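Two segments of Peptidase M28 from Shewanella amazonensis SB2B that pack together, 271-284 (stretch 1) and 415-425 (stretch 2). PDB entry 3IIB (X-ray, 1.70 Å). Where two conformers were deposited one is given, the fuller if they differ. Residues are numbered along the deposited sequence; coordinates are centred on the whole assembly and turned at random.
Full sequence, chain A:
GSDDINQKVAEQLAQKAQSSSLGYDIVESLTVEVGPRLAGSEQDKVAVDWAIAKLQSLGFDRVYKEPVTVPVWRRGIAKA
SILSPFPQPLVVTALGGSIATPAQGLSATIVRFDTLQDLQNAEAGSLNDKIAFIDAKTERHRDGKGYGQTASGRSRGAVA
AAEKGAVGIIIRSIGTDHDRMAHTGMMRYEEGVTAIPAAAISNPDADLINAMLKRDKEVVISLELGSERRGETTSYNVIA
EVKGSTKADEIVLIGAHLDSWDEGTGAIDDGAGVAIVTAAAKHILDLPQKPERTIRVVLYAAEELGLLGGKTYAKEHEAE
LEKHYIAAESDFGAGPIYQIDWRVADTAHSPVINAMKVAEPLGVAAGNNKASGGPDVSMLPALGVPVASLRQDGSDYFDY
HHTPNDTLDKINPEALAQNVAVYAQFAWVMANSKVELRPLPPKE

Stretch 1, residues 271-284: GAGVAIVTAAAKHI
Stretch 2, residues 415-425: ALAQNVAVYAQ

Two α-helical segments of one chain, 271-284 and 415-425, each part of a longer helix, cross at -52° with their N-to-C directions running broadly the same way and their axes 8.1 Å apart at closest approach. Phi/psi values stay near -63/-43 throughout, and regular i to i+4 backbone hydrogen bonds run through both segments, from A275 N to G271 O (3.1 Å) through I284 N to A280 O (3.2 Å), and from N419 N to A415 O (3.1 Å) through Q425 N to A421 O (3.0 Å). The register is set by two close backbone pairs: I276 CA lies 4.8 Å from V420 CA, and A280 CA 4.4 Å from A424 CA. No hydrogen bond crosses the interface; the pairings across it are apolar and van der Waals contacts, and 530 Å² of surface, summed over both sides, is buried.

Two knobs interlock. I276 (chi1 m, chi2 t) leaves its backbone sideways, but its end reaches into a hollow formed by L416, N419, V420 and Y423: CD1 is 3.4 Å from N419 CB, CG1 is 3.8 Å from L416 CD1, and CG2 is 3.6 Å from Y423 CD1. In return, V420 (chi1 t) fills the hollow among I276, A279, A280 and H283. Its CG2 lies 3.9 Å from I276 CA; its CG1 lies 3.8 Å from A279 CB and meets the edge of the H283 ring (chi1 m, chi2 -58°) at CD2, 3.7 Å away.

The closer of the two CA pairs is at A280, whose side chain is a single methyl lying against the partner backbone. A280 CB points toward that helix and rests 3.5 Å from A424 N, 3.6 Å from V420 O and 3.7 Å from Y423 CB, with A424 CB at 4.0 Å. Farther along, I284 (chi1 m, chi2 t) extends the contact, its CD1 3.5 Å from A424 O. At the N-terminal end, L416 (chi1 t, chi2 p) swings its tip inward so that CD1 lies 3.9 Å from A272 CB.

Y423 (chi1 -94°, between wells; chi2 83°) flanks the I276 knob, and one face of its ring is covered by V277 CG1 (V277 chi1 m), 4.0 Å from Y423 CD2. N419 (chi1 m, chi2 -95°) offers its aliphatic CB to I276, while its amide turns back along its own helix, ND2 donating to A415 O at 2.8 Å. T278 (chi1 m), out of reach of the other helix, likewise satisfies its hydroxyl locally, OG1 donating to V274 O at 2.7 Å. A281, A417, A421 and Q425 point away from the contact.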

# COMPACT_ATOMS: atom_id res chain seq x y z
N GLY A 271 -5.17 -17.94 -3.27
CA GLY A 271 -4.58 -18.83 -2.31
C GLY A 271 -5.54 -19.14 -1.18
O GLY A 271 -5.60 -20.27 -0.67
N ALA A 272 -6.30 -18.15 -0.75
CA ALA A 272 -7.28 -18.37 0.29
C ALA A 272 -8.30 -19.43 -0.12
O ALA A 272 -8.64 -20.29 0.66
CB ALA A 272 -7.98 -17.06 0.60
N GLY A 273 -8.79 -19.35 -1.36
CA GLY A 273 -9.78 -20.30 -1.87
C GLY A 273 -9.20 -21.69 -1.97
O GLY A 273 -9.84 -22.64 -1.56
N VAL A 274 -7.97 -21.81 -2.45
CA VAL A 274 -7.32 -23.13 -2.46
C VAL A 274 -7.31 -23.77 -1.04
O VAL A 274 -7.63 -24.97 -0.87
CB VAL A 274 -5.88 -23.02 -3.01
CG1 VAL A 274 -5.13 -24.34 -2.84
CG2 VAL A 274 -5.91 -22.58 -4.49
N ALA A 275 -6.95 -22.96 -0.05
CA ALA A 275 -6.85 -23.43 1.33
C ALA A 275 -8.20 -23.76 1.88
O ALA A 275 -8.33 -24.73 2.64
CB ALA A 275 -6.18 -22.37 2.21
N ILE A 276 -9.20 -22.95 1.53
CA ILE A 276 -10.54 -23.14 2.08
C ILE A 276 -11.08 -24.49 1.63
O ILE A 276 -11.50 -25.31 2.46
CB ILE A 276 -11.47 -21.99 1.66
CG1 ILE A 276 -11.14 -20.75 2.48
CG2 ILE A 276 -12.96 -22.38 1.83
CD1 ILE A 276 -11.59 -19.41 1.83
N VAL A 277 -11.07 -24.73 0.31
CA VAL A 277 -11.67 -25.99 -0.20
C VAL A 277 -10.82 -27.22 0.14
O VAL A 277 -11.38 -28.29 0.51
CB VAL A 277 -12.05 -25.94 -1.70
CG1 VAL A 277 -13.06 -24.78 -1.97
CG2 VAL A 277 -10.82 -25.85 -2.64
N THR A 278 -9.50 -27.08 0.14
CA THR A 278 -8.60 -28.22 0.51
C THR A 278 -8.74 -28.58 1.99
O THR A 278 -8.89 -29.75 2.33
CB THR A 278 -7.15 -27.93 0.17
OG1 THR A 278 -7.05 -27.63 -1.23
CG2 THR A 278 -6.25 -29.16 0.46
N ALA A 279 -8.68 -27.58 2.86
CA ALA A 279 -8.86 -27.83 4.29
C ALA A 279 -10.25 -28.40 4.61
O ALA A 279 -10.35 -29.34 5.40
CB ALA A 279 -8.61 -26.54 5.14
N ALA A 280 -11.29 -27.85 4.00
CA ALA A 280 -12.67 -28.37 4.20
C ALA A 280 -12.74 -29.85 3.82
O ALA A 280 -13.29 -30.67 4.58
CB ALA A 280 -13.70 -27.54 3.41
N ALA A 281 -12.18 -30.21 2.68
CA ALA A 281 -12.15 -31.60 2.23
C ALA A 281 -11.31 -32.49 3.21
O ALA A 281 -11.70 -33.63 3.49
CB ALA A 281 -11.64 -31.70 0.77
N LYS A 282 -10.19 -31.98 3.72
CA LYS A 282 -9.35 -32.74 4.65
C LYS A 282 -10.10 -33.00 5.94
O LYS A 282 -10.06 -34.09 6.47
CB LYS A 282 -8.05 -31.99 4.94
CG LYS A 282 -7.14 -32.64 5.99
CD LYS A 282 -6.77 -34.06 5.64
CE LYS A 282 -5.58 -34.53 6.45
NZ LYS A 282 -5.83 -34.59 7.92
N HIS A 283 -10.80 -31.99 6.45
CA HIS A 283 -11.61 -32.24 7.66
C HIS A 283 -12.64 -33.35 7.42
O HIS A 283 -12.95 -34.11 8.33
CB HIS A 283 -12.28 -30.97 8.17
CG HIS A 283 -11.30 -29.98 8.71
ND1 HIS A 283 -10.44 -30.28 9.75
CD2 HIS A 283 -11.00 -28.72 8.32
CE1 HIS A 283 -9.65 -29.24 9.97
NE2 HIS A 283 -9.98 -28.28 9.13
N ILE A 284 -13.20 -33.39 6.23
CA ILE A 284 -14.17 -34.43 5.87
C ILE A 284 -13.48 -35.80 5.76
O ILE A 284 -13.97 -36.82 6.30
CB ILE A 284 -14.96 -34.06 4.60
CG1 ILE A 284 -15.93 -32.92 4.91
CG2 ILE A 284 -15.70 -35.33 4.02
CD1 ILE A 284 -16.60 -32.28 3.67
N ALA A 415 -11.52 -15.28 9.78
CA ALA A 415 -12.41 -15.29 8.63
C ALA A 415 -12.12 -16.49 7.68
O ALA A 415 -13.04 -17.14 7.13
CB ALA A 415 -12.29 -13.97 7.86
N LEU A 416 -10.82 -16.79 7.48
CA LEU A 416 -10.44 -17.94 6.65
C LEU A 416 -11.03 -19.23 7.26
O LEU A 416 -11.60 -20.05 6.53
CB LEU A 416 -8.94 -18.06 6.60
CG LEU A 416 -8.44 -19.10 5.60
CD1 LEU A 416 -8.48 -18.59 4.16
CD2 LEU A 416 -6.98 -19.47 5.95
N ALA A 417 -10.92 -19.37 8.59
CA ALA A 417 -11.44 -20.51 9.30
C ALA A 417 -12.95 -20.64 9.17
O ALA A 417 -13.47 -21.76 9.07
CB ALA A 417 -11.02 -20.47 10.81
N GLN A 418 -13.68 -19.53 9.21
CA GLN A 418 -15.13 -19.57 9.00
C GLN A 418 -15.49 -20.08 7.60
O GLN A 418 -16.45 -20.83 7.43
CB GLN A 418 -15.75 -18.20 9.24
CG GLN A 418 -17.29 -18.20 9.26
CD GLN A 418 -17.92 -17.73 7.94
OE1 GLN A 418 -17.25 -17.61 6.90
NE2 GLN A 418 -19.22 -17.44 7.99
N ASN A 419 -14.72 -19.70 6.59
CA ASN A 419 -14.94 -20.26 5.27
C ASN A 419 -14.68 -21.76 5.21
O ASN A 419 -15.45 -22.50 4.58
CB ASN A 419 -14.05 -19.61 4.21
CG ASN A 419 -14.51 -18.21 3.82
OD1 ASN A 419 -15.24 -18.04 2.83
ND2 ASN A 419 -14.05 -17.19 4.57
N VAL A 420 -13.62 -22.22 5.87
CA VAL A 420 -13.30 -23.64 5.93
C VAL A 420 -14.49 -24.39 6.59
O VAL A 420 -14.95 -25.43 6.07
CB VAL A 420 -12.01 -23.91 6.71
CG1 VAL A 420 -11.83 -25.39 6.86
CG2 VAL A 420 -10.84 -23.30 5.98
N ALA A 421 -15.01 -23.80 7.66
CA ALA A 421 -16.14 -24.39 8.41
C ALA A 421 -17.35 -24.50 7.52
O ALA A 421 -17.97 -25.56 7.46
CB ALA A 421 -16.50 -23.55 9.66
N VAL A 422 -17.69 -23.42 6.81
CA VAL A 422 -18.91 -23.41 5.98
C VAL A 422 -18.77 -24.34 4.75
O VAL A 422 -19.72 -25.05 4.40
CB VAL A 422 -19.25 -22.00 5.51
CG1 VAL A 422 -20.51 -22.07 4.64
CG2 VAL A 422 -19.50 -21.11 6.73
N TYR A 423 -17.59 -24.38 4.11
CA TYR A 423 -17.40 -25.30 2.99
C TYR A 423 -17.44 -26.74 3.44
O TYR A 423 -17.93 -27.61 2.73
CB TYR A 423 -16.12 -25.03 2.18
CG TYR A 423 -16.39 -24.12 1.00
CD1 TYR A 423 -16.45 -22.74 1.14
CD2 TYR A 423 -16.65 -24.65 -0.26
CE1 TYR A 423 -16.70 -21.92 0.06
CE2 TYR A 423 -16.93 -23.84 -1.34
CZ TYR A 423 -16.98 -22.49 -1.19
OH TYR A 423 -17.26 -21.69 -2.29
N ALA A 424 -16.90 -27.01 4.63
CA ALA A 424 -16.93 -28.37 5.17
C ALA A 424 -18.38 -28.80 5.39
O ALA A 424 -18.77 -29.93 5.02
CB ALA A 424 -16.09 -28.48 6.42
N GLN A 425 -19.19 -27.92 5.97
CA GLN A 425 -20.60 -28.19 6.15
C GLN A 425 -21.28 -28.39 4.78
O GLN A 425 -22.06 -29.33 4.58
CB GLN A 425 -21.32 -27.04 6.88
CG GLN A 425 -20.86 -26.87 8.33
CD GLN A 425 -21.71 -25.94 9.15
OE1 GLN A 425 -22.32 -25.03 8.61
NE2 GLN A 425 -21.79 -26.19 10.46